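YebG family protein (Pseudomonas syringae pv. tomato, PDB 3ERM) is of unknown function but belongs to the YebG family of small bacterial proteins, which has been linked to the SOS response to DNA damage. Local coordinates at the interface of chains A and B. Residues are numbered along the deposited sequence; one frame, centred on the assembly and turned at random. Chains: chain A/B, uncharacterized conserved protein.

Contact 1: the interface of chains A and B. Residues chain A 39, 42, 46; chain B 61, 69, 80, 83.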
ATOM      1  N   LEU A  39      -8.805  -1.046   1.411  1.00 44.69           N
ATOM      2  CA  LEU A  39      -7.561  -0.472   1.949  1.00 45.50           C
ATOM      3  C   LEU A  39      -7.765   0.635   2.988  1.00 45.17           C
ATOM      4  O   LEU A  39      -7.052   0.688   3.998  1.00 46.60           O
ATOM      5  CB  LEU A  39      -6.744   0.123   0.823  1.00 45.78           C
ATOM      6  CG  LEU A  39      -5.391  -0.384   0.313  1.00 47.36           C
ATOM      7  CD1 LEU A  39      -4.971  -1.768   0.789  1.00 47.48           C
ATOM      8  CD2 LEU A  39      -5.418  -0.267  -1.231  1.00 46.96           C
ATOM      9  N   VAL A  42      -8.798  -1.055   6.163  1.00 48.28           N
ATOM     10  CA  VAL A  42      -7.773  -1.758   6.960  1.00 46.38           C
ATOM     11  C   VAL A  42      -6.817  -0.743   7.575  1.00 46.80           C
ATOM     12  O   VAL A  42      -6.333  -0.948   8.672  1.00 48.20           O
ATOM     13  CB  VAL A  42      -6.989  -2.923   6.243  1.00 45.43           C
ATOM     14  CG1 VAL A  42      -7.871  -3.730   5.294  1.00 44.06           C
ATOM     15  CG2 VAL A  42      -5.762  -2.430   5.569  1.00 45.30           C
ATOM     16  N   ASN A  46      -5.917   0.052  11.617  1.00 43.42           N
ATOM     17  CA  ASN A  46      -4.608  -0.501  12.017  1.00 43.37           C
ATOM     18  C   ASN A  46      -3.539   0.517  12.228  1.00 42.51           C
ATOM     19  O   ASN A  46      -2.457   0.180  12.696  1.00 42.12           O
ATOM     20  CB  ASN A  46      -4.109  -1.578  11.030  1.00 42.86           C
ATOM     21  CG  ASN A  46      -4.895  -2.867  11.152  1.00 43.03           C
ATOM     22  OD1 ASN A  46      -4.752  -3.630  12.128  1.00 41.38           O
ATOM     23  ND2 ASN A  46      -5.769  -3.097  10.190  1.00 42.43           N
TER
ATOM     24  N   TYR B  61       3.242  -0.792   8.791  1.00 38.01           N
ATOM     25  CA  TYR B  61       2.133  -1.739   8.894  1.00 40.08           C
ATOM     26  C   TYR B  61       1.927  -2.606   7.626  1.00 40.02           C
ATOM     27  O   TYR B  61       1.551  -3.793   7.722  1.00 40.43           O
ATOM     28  CB  TYR B  61       0.797  -1.044   9.257  1.00 39.58           C
ATOM     29  CG  TYR B  61      -0.339  -2.063   9.249  1.00 39.21           C
ATOM     30  CD1 TYR B  61      -0.549  -2.911  10.357  1.00 38.78           C
ATOM     31  CD2 TYR B  61      -1.145  -2.243   8.104  1.00 36.99           C
ATOM     32  CE1 TYR B  61      -1.553  -3.897  10.318  1.00 38.54           C
ATOM     33  CE2 TYR B  61      -2.157  -3.202   8.066  1.00 37.16           C
ATOM     34  CZ  TYR B  61      -2.356  -4.011   9.169  1.00 38.80           C
ATOM     35  OH  TYR B  61      -3.358  -4.942   9.149  1.00 41.18           O
ATOM     36  N   PHE B  69      -0.652  -7.932   1.448  1.00 35.25           N
ATOM     37  CA  PHE B  69      -0.870  -6.772   0.555  1.00 34.71           C
ATOM     38  C   PHE B  69      -0.538  -7.076  -0.909  1.00 35.08           C
ATOM     39  O   PHE B  69      -1.290  -6.669  -1.816  1.00 35.76           O
ATOM     40  CB  PHE B  69      -0.156  -5.502   1.031  1.00 33.97           C
ATOM     41  CG  PHE B  69      -0.819  -4.855   2.220  1.00 35.58           C
ATOM     42  CD1 PHE B  69      -0.585  -5.315   3.503  1.00 34.64           C
ATOM     43  CD2 PHE B  69      -1.713  -3.791   2.046  1.00 36.33           C
ATOM     44  CE1 PHE B  69      -1.221  -4.731   4.610  1.00 35.60           C
ATOM     45  CE2 PHE B  69      -2.349  -3.191   3.144  1.00 36.49           C
ATOM     46  CZ  PHE B  69      -2.099  -3.673   4.435  1.00 37.01           C
ATOM     47  N   LEU B  80      -7.217  -9.117   1.693  1.00 42.48           N
ATOM     48  CA  LEU B  80      -7.052  -8.301   2.898  1.00 42.61           C
ATOM     49  C   LEU B  80      -7.746  -8.911   4.106  1.00 42.61           C
ATOM     50  O   LEU B  80      -7.305  -8.695   5.233  1.00 43.85           O
ATOM     51  CB  LEU B  80      -7.477  -6.842   2.664  1.00 41.87           C
ATOM     52  CG  LEU B  80      -6.660  -6.087   1.608  1.00 42.14           C
ATOM     53  CD1 LEU B  80      -7.277  -4.755   1.254  1.00 43.41           C
ATOM     54  CD2 LEU B  80      -5.242  -5.877   2.048  1.00 42.04           C
ATOM     55  N   LEU B  83      -5.556 -10.340   6.938  1.00 47.14           N
ATOM     56  CA  LEU B  83      -5.043  -9.462   7.978  1.00 49.24           C
ATOM     57  C   LEU B  83      -5.712  -9.801   9.294  1.00 52.01           C
ATOM     58  O   LEU B  83      -6.934  -9.993   9.352  1.00 52.25           O
ATOM     59  CB  LEU B  83      -5.297  -8.012   7.614  1.00 49.05           C
ATOM     60  CG  LEU B  83      -4.490  -7.558   6.403  1.00 49.31           C
ATOM     61  CD1 LEU B  83      -4.837  -6.133   6.075  1.00 47.62           C
ATOM     62  CD2 LEU B  83      -2.969  -7.746   6.626  1.00 49.49           C
TER
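A:Asn46 lies flat on the ring of B:Tyr61, its amide only 13° from parallel to the ring, and this stack is the tight end of the contact. CB rests over one ring face toward the rim, 3.6 Å from the centroid of the B:Tyr61 ring, and CG lies 3.4 Å from CZ of B:Tyr61. The amide is placed there from the last turn of helix 22-46, with CG anti to the carbonyl carbon and beside the backbone N (chi1 -72°). ND2 donates a hydrogen bond back to A:Val42 O at 2.7 Å, bent to 154° at H, which fixes the rotation of the amide and satisfies one N-H within its own helix. A short polar side chain suits this place, since a flat amide can cover an aromatic face while still capping a carbonyl. Back along the same helix the packing is looser and purely apolar. A:Val42 presents both methyls to the tip of B:Leu83, its CG2 lying 3.9 Å from CD1 of B:Leu83. The valine slides past B:Phe69 in the opposite direction, CG2 of A:Val42 meeting CZ of B:Phe69 at 4.0 Å. The branched valine is short enough to sit between these larger groups. A:Leu39 closes this side. Its CD1 methyl meets CE2 of B:Phe69, the two side chains crossing obliquely, and also meets B:Leu80 tip to tip at about a right angle, CD1 to CD1 at 3.8 Å.

Contact 2: the interface of chains A and B. Residues chain A 54, 57-58, 62; chain B 43, 47.
B:Val47 presses its two methyls against helix 52-63 of chain A from the loop that follows helix 23-46 of its own chain. The side chain leaves the backbone at CB, which serves as the fork and leaves the touching to the branches. CG1 is anti to the backbone N (chi1 -157°), while CG2 lies anti to the carbonyl carbon, and the two tips reach neighbouring positions of the facing helix. CG1 meets the methylene of A:Asp57, 3.3 Å from its CB, a close apolar contact. The same methyl lies 3.8 Å from the backbone O of A:His54, one turn earlier. CG2 takes the other direction and packs on A:Ala58, 3.6 Å from its CB and 3.8 Å from its CA. Alanine suits this place because its single methyl lets a branched residue approach the helix backbone itself. A:Asp57 contributes its aliphatic CB here, while its carboxylate turns further away, OD2 lying 4.1 Å from CG1 of B:Val47. No polar pair across the patch comes within bonding distance, so its grip probably comes from shape and from burying the valine, which has the largest hidden surface of the group. One turn beyond A:Ala58, A:Met62, present as selenomethionine, extends the patch more loosely. Its chain bends at the selenium (chi3 105°) and crosses B:Leu43 at about a right angle, tip to tip, with CE of A:Met62 4.1 Å from CD2 of B:Leu43.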
ATOM      1  N   HIS A  54      -6.930  11.083   5.240  1.00 45.42           N
ATOM      2  CA  HIS A  54      -5.613  10.652   4.782  1.00 44.95           C
ATOM      3  C   HIS A  54      -5.582   9.177   4.348  1.00 45.22           C
ATOM      4  O   HIS A  54      -4.923   8.851   3.368  1.00 47.21           O
ATOM      5  CB  HIS A  54      -4.516  10.959   5.806  1.00 44.68           C
ATOM      6  CG  HIS A  54      -4.213  12.418   5.945  1.00 44.90           C
ATOM      7  ND1 HIS A  54      -3.777  12.978   7.131  1.00 44.16           N
ATOM      8  CD2 HIS A  54      -4.296  13.440   5.053  1.00 44.14           C
ATOM      9  CE1 HIS A  54      -3.595  14.274   6.955  1.00 43.65           C
ATOM     10  NE2 HIS A  54      -3.906  14.580   5.705  1.00 43.70           N
ATOM     11  N   ASP A  57      -7.155   8.948   0.924  1.00 48.03           N
ATOM     12  CA  ASP A  57      -6.325   9.572  -0.110  1.00 49.03           C
ATOM     13  C   ASP A  57      -5.227   8.635  -0.562  1.00 49.20           C
ATOM     14  O   ASP A  57      -4.934   8.519  -1.757  1.00 47.98           O
ATOM     15  CB  ASP A  57      -5.653  10.858   0.417  1.00 49.80           C
ATOM     16  CG  ASP A  57      -6.579  12.059   0.430  1.00 50.90           C
ATOM     17  OD1 ASP A  57      -7.594  12.061  -0.280  1.00 51.50           O
ATOM     18  OD2 ASP A  57      -6.288  13.034   1.154  1.00 53.48           O
ATOM     19  N   ALA A  58      -4.616   7.998   0.423  1.00 48.93           N
ATOM     20  CA  ALA A  58      -3.475   7.144   0.196  1.00 49.49           C
ATOM     21  C   ALA A  58      -3.946   5.842  -0.435  1.00 49.18           C
ATOM     22  O   ALA A  58      -3.246   5.264  -1.253  1.00 48.42           O
ATOM     23  CB  ALA A  58      -2.765   6.883   1.510  1.00 48.05           C
HETATM   24  N   MSE A  62      -2.676   4.319  -4.085  1.00 42.04           N
HETATM   25  CA  MSE A  62      -2.177   2.958  -4.237  1.00 42.08           C
HETATM   26  C   MSE A  62      -3.063   2.173  -5.206  1.00 41.99           C
HETATM   27  O   MSE A  62      -2.540   1.517  -6.098  1.00 40.66           O
HETATM   28  CB  MSE A  62      -2.103   2.245  -2.875  1.00 41.04           C
HETATM   29  CG  MSE A  62      -1.440   3.080  -1.805  1.00 42.32           C
HETATM   30 SE   MSE A  62      -0.829   2.006  -0.276  0.60 46.34          SE
HETATM   31  CE  MSE A  62       0.985   2.031  -0.637  1.00 45.29           C
TER
ATOM     32  N   LEU B  43       4.327   8.069  -0.121  1.00 37.69           N
ATOM     33  CA  LEU B  43       3.115   8.525   0.582  1.00 38.21           C
ATOM     34  C   LEU B  43       3.239   9.989   0.999  1.00 38.98           C
ATOM     35  O   LEU B  43       2.378  10.819   0.685  1.00 39.80           O
ATOM     36  CB  LEU B  43       2.807   7.632   1.800  1.00 36.34           C
ATOM     37  CG  LEU B  43       2.445   6.159   1.477  1.00 36.39           C
ATOM     38  CD1 LEU B  43       2.247   5.308   2.794  1.00 36.05           C
ATOM     39  CD2 LEU B  43       1.251   5.997   0.548  1.00 34.04           C
ATOM     40  N   VAL B  47       0.309  12.026  -0.637  1.00 37.62           N
ATOM     41  CA  VAL B  47      -0.867  12.323   0.192  1.00 37.43           C
ATOM     42  C   VAL B  47      -0.729  13.693   0.867  1.00 37.14           C
ATOM     43  O   VAL B  47      -0.057  13.828   1.895  1.00 38.32           O
ATOM     44  CB  VAL B  47      -1.152  11.225   1.247  1.00 36.78           C
ATOM     45  CG1 VAL B  47      -2.598  11.282   1.663  1.00 36.79           C
ATOM     46  CG2 VAL B  47      -0.844   9.859   0.689  1.00 36.81           C
TER

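Contact 3: the interface of chains A and B. Residues chain A 72, 75-78, 80; chain B 35, 38-39, 66.
NH2 of B:Arg66 donates to the backbone carbonyl O of A:Ala72 at 2.6 Å, the shortest polar bond between the two chains in this patch of the helical YebG-family protein. The N-H enters in the carbonyl plane, on a lone pair of the O, and the acceptor sits almost in the guanidinium plane, 8° out of it; the bond is nevertheless well bent, 117° at H. The same nitrogen makes a second, weak bond to the O of A:Asn75, 3.1 Å away. A:Ala72 is in the last turn of helix 66-74 and A:Asn75 just beyond it; the carbonyl end of the helix would be expected to attract a positive group, and arginine suits the place because its long chain carries a flat tip rich in N-H donors. It gets there from helix 66-74 of its own chain with CG between the backbone N and the carbonyl carbon (chi1 71°) and a bend at chi3.

Beside this polar corner lies an apolar one. A:Ala77 opens the 3-10 helix 77-82 and turns its methyl onto helix 23-46 of chain B, CB standing 3.7 Å from CA of B:Leu35; so small a side chain lets the two backbones come near each other. B:Leu35 also flanks this methyl with its CD1, 4.0 Å from CB of A:Ala77. Deeper along the 3-10 helix, A:Leu80 has the reach that alanine lacks, and its CD1 lies 3.7 Å from CB of B:Leu38.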
ATOM      1  N   ALA A  72       6.074  -3.975  -6.107  1.00 47.14           N
ATOM      2  CA  ALA A  72       6.844  -3.535  -4.937  1.00 48.66           C
ATOM      3  C   ALA A  72       6.778  -4.554  -3.791  1.00 49.17           C
ATOM      4  O   ALA A  72       7.809  -4.997  -3.304  1.00 47.41           O
ATOM      5  CB  ALA A  72       6.383  -2.140  -4.454  1.00 47.51           C
ATOM      6  N   ASN A  75       8.161  -8.414  -4.373  1.00 64.26           N
ATOM      7  CA  ASN A  75       9.637  -8.666  -4.317  1.00 66.42           C
ATOM      8  C   ASN A  75      10.615  -7.483  -4.081  1.00 66.69           C
ATOM      9  O   ASN A  75      11.174  -7.312  -2.963  1.00 67.51           O
ATOM     10  CB  ASN A  75      10.094  -9.455  -5.560  1.00 67.56           C
ATOM     11  CG  ASN A  75       9.246  -9.143  -6.801  1.00 68.80           C
ATOM     12  OD1 ASN A  75       8.852 -10.060  -7.538  1.00 68.98           O
ATOM     13  ND2 ASN A  75       8.946  -7.850  -7.024  1.00 68.92           N
ATOM     14  N   ASN A  76      10.850  -6.724  -5.162  1.00 65.22           N
ATOM     15  CA  ASN A  76      11.678  -5.515  -5.138  1.00 63.04           C
ATOM     16  C   ASN A  76      10.879  -4.262  -4.749  1.00 60.98           C
ATOM     17  O   ASN A  76      10.059  -3.735  -5.522  1.00 59.49           O
ATOM     18  CB  ASN A  76      12.431  -5.317  -6.466  1.00 63.60           C
ATOM     19  CG  ASN A  76      11.495  -5.151  -7.668  1.00 64.33           C
ATOM     20  OD1 ASN A  76      11.957  -5.065  -8.802  1.00 64.17           O
ATOM     21  ND2 ASN A  76      10.183  -5.094  -7.422  1.00 64.61           N
ATOM     22  N   ALA A  77      11.122  -3.815  -3.521  1.00 58.18           N
ATOM     23  CA  ALA A  77      10.667  -2.518  -3.088  1.00 56.42           C
ATOM     24  C   ALA A  77      10.927  -1.488  -4.196  1.00 55.36           C
ATOM     25  O   ALA A  77      10.129  -0.576  -4.399  1.00 55.56           O
ATOM     26  CB  ALA A  77      11.377  -2.121  -1.793  1.00 55.77           C
ATOM     27  N   THR A  78      12.017  -1.669  -4.937  1.00 53.71           N
ATOM     28  CA  THR A  78      12.487  -0.660  -5.877  1.00 52.88           C
ATOM     29  C   THR A  78      11.553  -0.360  -7.039  1.00 51.03           C
ATOM     30  O   THR A  78      11.738   0.631  -7.734  1.00 51.33           O
ATOM     31  CB  THR A  78      13.847  -1.030  -6.457  1.00 54.25           C
ATOM     32  OG1 THR A  78      13.749  -2.304  -7.115  1.00 56.03           O
ATOM     33  CG2 THR A  78      14.898  -1.083  -5.357  1.00 54.50           C
ATOM     34  N   LEU A  80       8.768   0.836  -6.914  1.00 47.67           N
ATOM     35  CA  LEU A  80       8.095   2.106  -6.550  1.00 46.79           C
ATOM     36  C   LEU A  80       8.765   3.313  -7.206  1.00 46.82           C
ATOM     37  O   LEU A  80       8.131   4.336  -7.413  1.00 46.33           O
ATOM     38  CB  LEU A  80       8.074   2.290  -5.042  1.00 45.64           C
ATOM     39  CG  LEU A  80       7.354   1.227  -4.229  1.00 45.37           C
ATOM     40  CD1 LEU A  80       7.814   1.379  -2.806  1.00 45.11           C
ATOM     41  CD2 LEU A  80       5.792   1.349  -4.338  1.00 44.87           C
TER
ATOM     42  N   LEU B  35      11.588  -1.680   2.283  1.00 38.17           N
ATOM     43  CA  LEU B  35      10.312  -1.423   1.639  1.00 37.91           C
ATOM     44  C   LEU B  35       9.527  -0.316   2.350  1.00 39.07           C
ATOM     45  O   LEU B  35       9.168   0.685   1.710  1.00 39.54           O
ATOM     46  CB  LEU B  35       9.504  -2.723   1.529  1.00 36.91           C
ATOM     47  CG  LEU B  35       8.020  -2.543   1.226  1.00 36.88           C
ATOM     48  CD1 LEU B  35       7.771  -2.045  -0.180  1.00 35.58           C
ATOM     49  CD2 LEU B  35       7.267  -3.854   1.515  1.00 37.25           C
ATOM     50  N   LEU B  38      10.882   3.200   1.499  1.00 40.23           N
ATOM     51  CA  LEU B  38      10.499   3.717   0.164  1.00 40.09           C
ATOM     52  C   LEU B  38       9.030   4.099   0.181  1.00 40.46           C
ATOM     53  O   LEU B  38       8.629   5.162  -0.282  1.00 41.89           O
ATOM     54  CB  LEU B  38      10.711   2.666  -0.912  1.00 37.80           C
ATOM     55  CG  LEU B  38      12.150   2.187  -0.946  1.00 37.77           C
ATOM     56  CD1 LEU B  38      12.254   0.935  -1.768  1.00 37.07           C
ATOM     57  CD2 LEU B  38      13.052   3.297  -1.496  1.00 36.95           C
ATOM     58  N   LEU B  39       8.236   3.213   0.744  1.00 39.53           N
ATOM     59  CA  LEU B  39       6.836   3.457   0.932  1.00 39.70           C
ATOM     60  C   LEU B  39       6.541   4.786   1.643  1.00 38.54           C
ATOM     61  O   LEU B  39       5.689   5.560   1.187  1.00 37.41           O
ATOM     62  CB  LEU B  39       6.297   2.311   1.742  1.00 41.94           C
ATOM     63  CG  LEU B  39       4.916   1.760   1.470  1.00 45.32           C
ATOM     64  CD1 LEU B  39       4.304   2.473   0.272  1.00 46.80           C
ATOM     65  CD2 LEU B  39       5.045   0.257   1.240  1.00 44.11           C
ATOM     66  N   ARG B  66       3.515  -7.751   4.079  1.00 40.23           N
ATOM     67  CA  ARG B  66       3.677  -7.556   2.644  1.00 41.87           C
ATOM     68  C   ARG B  66       3.023  -8.602   1.780  1.00 41.57           C
ATOM     69  O   ARG B  66       2.464  -8.238   0.749  1.00 42.28           O
ATOM     70  CB  ARG B  66       5.129  -7.282   2.207  1.00 44.03           C
ATOM     71  CG  ARG B  66       6.093  -8.432   2.291  1.00 45.51           C
ATOM     72  CD  ARG B  66       7.511  -7.991   1.879  1.00 47.79           C
ATOM     73  NE  ARG B  66       7.574  -7.347   0.549  1.00 49.89           N
ATOM     74  CZ  ARG B  66       8.692  -7.146  -0.173  1.00 50.28           C
ATOM     75  NH1 ARG B  66       9.877  -7.549   0.250  1.00 52.13           N
ATOM     76  NH2 ARG B  66       8.641  -6.540  -1.340  1.00 50.42           N
TER

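Contact 4: the interface of chains A and B. Residues chain A 61, 69, 83, 86; chain B 42, 45-46.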
ATOM      1  N   TYR A  61      -4.653   6.249  -4.001  1.00 44.06           N
ATOM      2  CA  TYR A  61      -3.449   6.487  -4.753  1.00 43.54           C
ATOM      3  C   TYR A  61      -2.795   5.158  -5.100  1.00 43.56           C
ATOM      4  O   TYR A  61      -2.400   4.917  -6.245  1.00 43.62           O
ATOM      5  CB  TYR A  61      -2.481   7.360  -3.966  1.00 42.10           C
ATOM      6  CG  TYR A  61      -1.122   7.405  -4.590  1.00 41.66           C
ATOM      7  CD1 TYR A  61      -0.900   8.156  -5.764  1.00 41.79           C
ATOM      8  CD2 TYR A  61      -0.067   6.645  -4.071  1.00 41.16           C
ATOM      9  CE1 TYR A  61       0.370   8.190  -6.384  1.00 42.16           C
ATOM     10  CE2 TYR A  61       1.217   6.657  -4.680  1.00 41.28           C
ATOM     11  CZ  TYR A  61       1.430   7.443  -5.823  1.00 42.81           C
ATOM     12  OH  TYR A  61       2.680   7.493  -6.431  1.00 43.74           O
ATOM     13  N   PHE A  69       2.460  -1.207  -7.079  1.00 45.20           N
ATOM     14  CA  PHE A  69       2.502  -1.626  -5.672  1.00 44.50           C
ATOM     15  C   PHE A  69       2.579  -3.150  -5.533  1.00 46.04           C
ATOM     16  O   PHE A  69       3.380  -3.653  -4.740  1.00 46.95           O
ATOM     17  CB  PHE A  69       1.376  -0.984  -4.859  1.00 44.23           C
ATOM     18  CG  PHE A  69       1.635   0.495  -4.532  1.00 44.51           C
ATOM     19  CD1 PHE A  69       1.257   1.499  -5.414  1.00 44.71           C
ATOM     20  CD2 PHE A  69       2.274   0.868  -3.358  1.00 44.56           C
ATOM     21  CE1 PHE A  69       1.517   2.842  -5.129  1.00 45.53           C
ATOM     22  CE2 PHE A  69       2.530   2.227  -3.052  1.00 44.60           C
ATOM     23  CZ  PHE A  69       2.146   3.207  -3.934  1.00 44.86           C
ATOM     24  N   LEU A  83       6.832   4.839 -10.115  1.00 56.24           N
ATOM     25  CA  LEU A  83       5.770   5.813  -9.882  1.00 57.95           C
ATOM     26  C   LEU A  83       6.302   7.187 -10.267  1.00 59.77           C
ATOM     27  O   LEU A  83       7.342   7.609  -9.761  1.00 60.99           O
ATOM     28  CB  LEU A  83       5.367   5.810  -8.411  1.00 58.05           C
ATOM     29  CG  LEU A  83       4.833   4.512  -7.813  1.00 58.16           C
ATOM     30  CD1 LEU A  83       4.749   4.717  -6.347  1.00 58.17           C
ATOM     31  CD2 LEU A  83       3.473   4.166  -8.434  1.00 57.79           C
ATOM     32  N   PRO A  86       4.539  13.374  -8.312  1.00 68.55           N
ATOM     33  CA  PRO A  86       3.141  13.852  -8.123  1.00 68.22           C
ATOM     34  C   PRO A  86       2.743  15.061  -8.996  1.00 68.00           C
ATOM     35  O   PRO A  86       3.549  15.986  -9.185  1.00 66.84           O
ATOM     36  CB  PRO A  86       3.096  14.246  -6.634  1.00 67.80           C
ATOM     37  CG  PRO A  86       4.540  14.340  -6.195  1.00 67.73           C
ATOM     38  CD  PRO A  86       5.271  13.333  -7.027  1.00 68.23           C
TER
ATOM     39  N   VAL B  42       6.815   7.606  -0.835  1.00 40.06           N
ATOM     40  CA  VAL B  42       5.904   7.854  -1.934  1.00 39.41           C
ATOM     41  C   VAL B  42       4.662   8.487  -1.337  1.00 38.55           C
ATOM     42  O   VAL B  42       4.069   9.374  -1.935  1.00 39.24           O
ATOM     43  CB  VAL B  42       5.606   6.601  -2.850  1.00 39.77           C
ATOM     44  CG1 VAL B  42       6.834   5.721  -3.034  1.00 39.81           C
ATOM     45  CG2 VAL B  42       4.440   5.797  -2.369  1.00 39.90           C
ATOM     46  N   LYS B  45       5.104  11.969  -0.438  1.00 38.68           N
ATOM     47  CA  LYS B  45       5.067  12.721  -1.702  1.00 38.91           C
ATOM     48  C   LYS B  45       3.652  12.896  -2.226  1.00 38.40           C
ATOM     49  O   LYS B  45       3.353  13.905  -2.861  1.00 38.52           O
ATOM     50  CB  LYS B  45       5.916  12.068  -2.813  1.00 39.35           C
ATOM     51  CG  LYS B  45       7.403  12.314  -2.731  1.00 39.85           C
ATOM     52  CD  LYS B  45       8.083  12.011  -4.076  1.00 41.71           C
ATOM     53  CE  LYS B  45       9.570  12.448  -4.130  1.00 42.21           C
ATOM     54  NZ  LYS B  45      10.397  11.670  -3.142  1.00 42.82           N
ATOM     55  N   ASN B  46       2.784  11.919  -1.978  1.00 37.05           N
ATOM     56  CA  ASN B  46       1.542  11.900  -2.734  1.00 36.54           C
ATOM     57  C   ASN B  46       0.258  12.132  -1.964  1.00 37.54           C
ATOM     58  O   ASN B  46      -0.763  12.455  -2.567  1.00 38.24           O
ATOM     59  CB  ASN B  46       1.453  10.639  -3.573  1.00 35.34           C
ATOM     60  CG  ASN B  46       2.490  10.613  -4.666  1.00 34.61           C
ATOM     61  OD1 ASN B  46       2.329  11.231  -5.717  1.00 35.00           O
ATOM     62  ND2 ASN B  46       3.559   9.886  -4.432  1.00 33.82           N
TER
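The ring of A:Tyr61 and the amide of B:Asn46 lie face to face, their planes 14° apart. CB of B:Asn46 stands over the middle of the ring, 3.8 Å from the centroid of A:Tyr61, and the amide runs outward toward the phenol end, CG lying 3.5 Å from CZ of A:Tyr61. The ring comes up from helix 52-63 with CG anti to its backbone N (chi1 169°), which presents a broad face to the asparagine. The amide is steadied on its own side by ND2 donating to B:Val42 O at 2.6 Å, with that acceptor 19° out of the amide plane. A:Pro86 meets the amide at about a right angle from another direction: its CB is 3.2 Å from OD1 of B:Asn46, and its CG is 3.6 Å from the backbone O of B:Lys45. A compact, rigid proline suits this covering role in an extended tail. B:Val42 splits its two methyls between partners. The valine and A:Phe69 slide past each other in opposite directions, and CG2 touches the tip of the ring, 3.8 Å from CZ of A:Phe69. A:Leu83 crosses the valine at about a right angle, the longer leucine reaching it with one methyl, CD1 4.0 Å from CG1 of B:Val42.

Measured between the centres of their C-alpha atoms, contacts 1 and 4 are about 18 Å apart. They are largely two-fold twins: residues 42, 46, 61, 69 and 83 recur with the chains exchanged. The counterparts of A:Leu39 and B:Leu80 lie in contact 3, and contact 4 adds B:Lys45 and the tail at A:Pro86. By the same measure contact 2 is about 8 Å from contact 4, sharing the end of chain B's long helix and helix 52-63 of chain A; contact 3, about 12 Å from contact 4, uses an earlier stretch of that long helix. This suggests an intimate dimer, although the crystal alone does not establish one in solution.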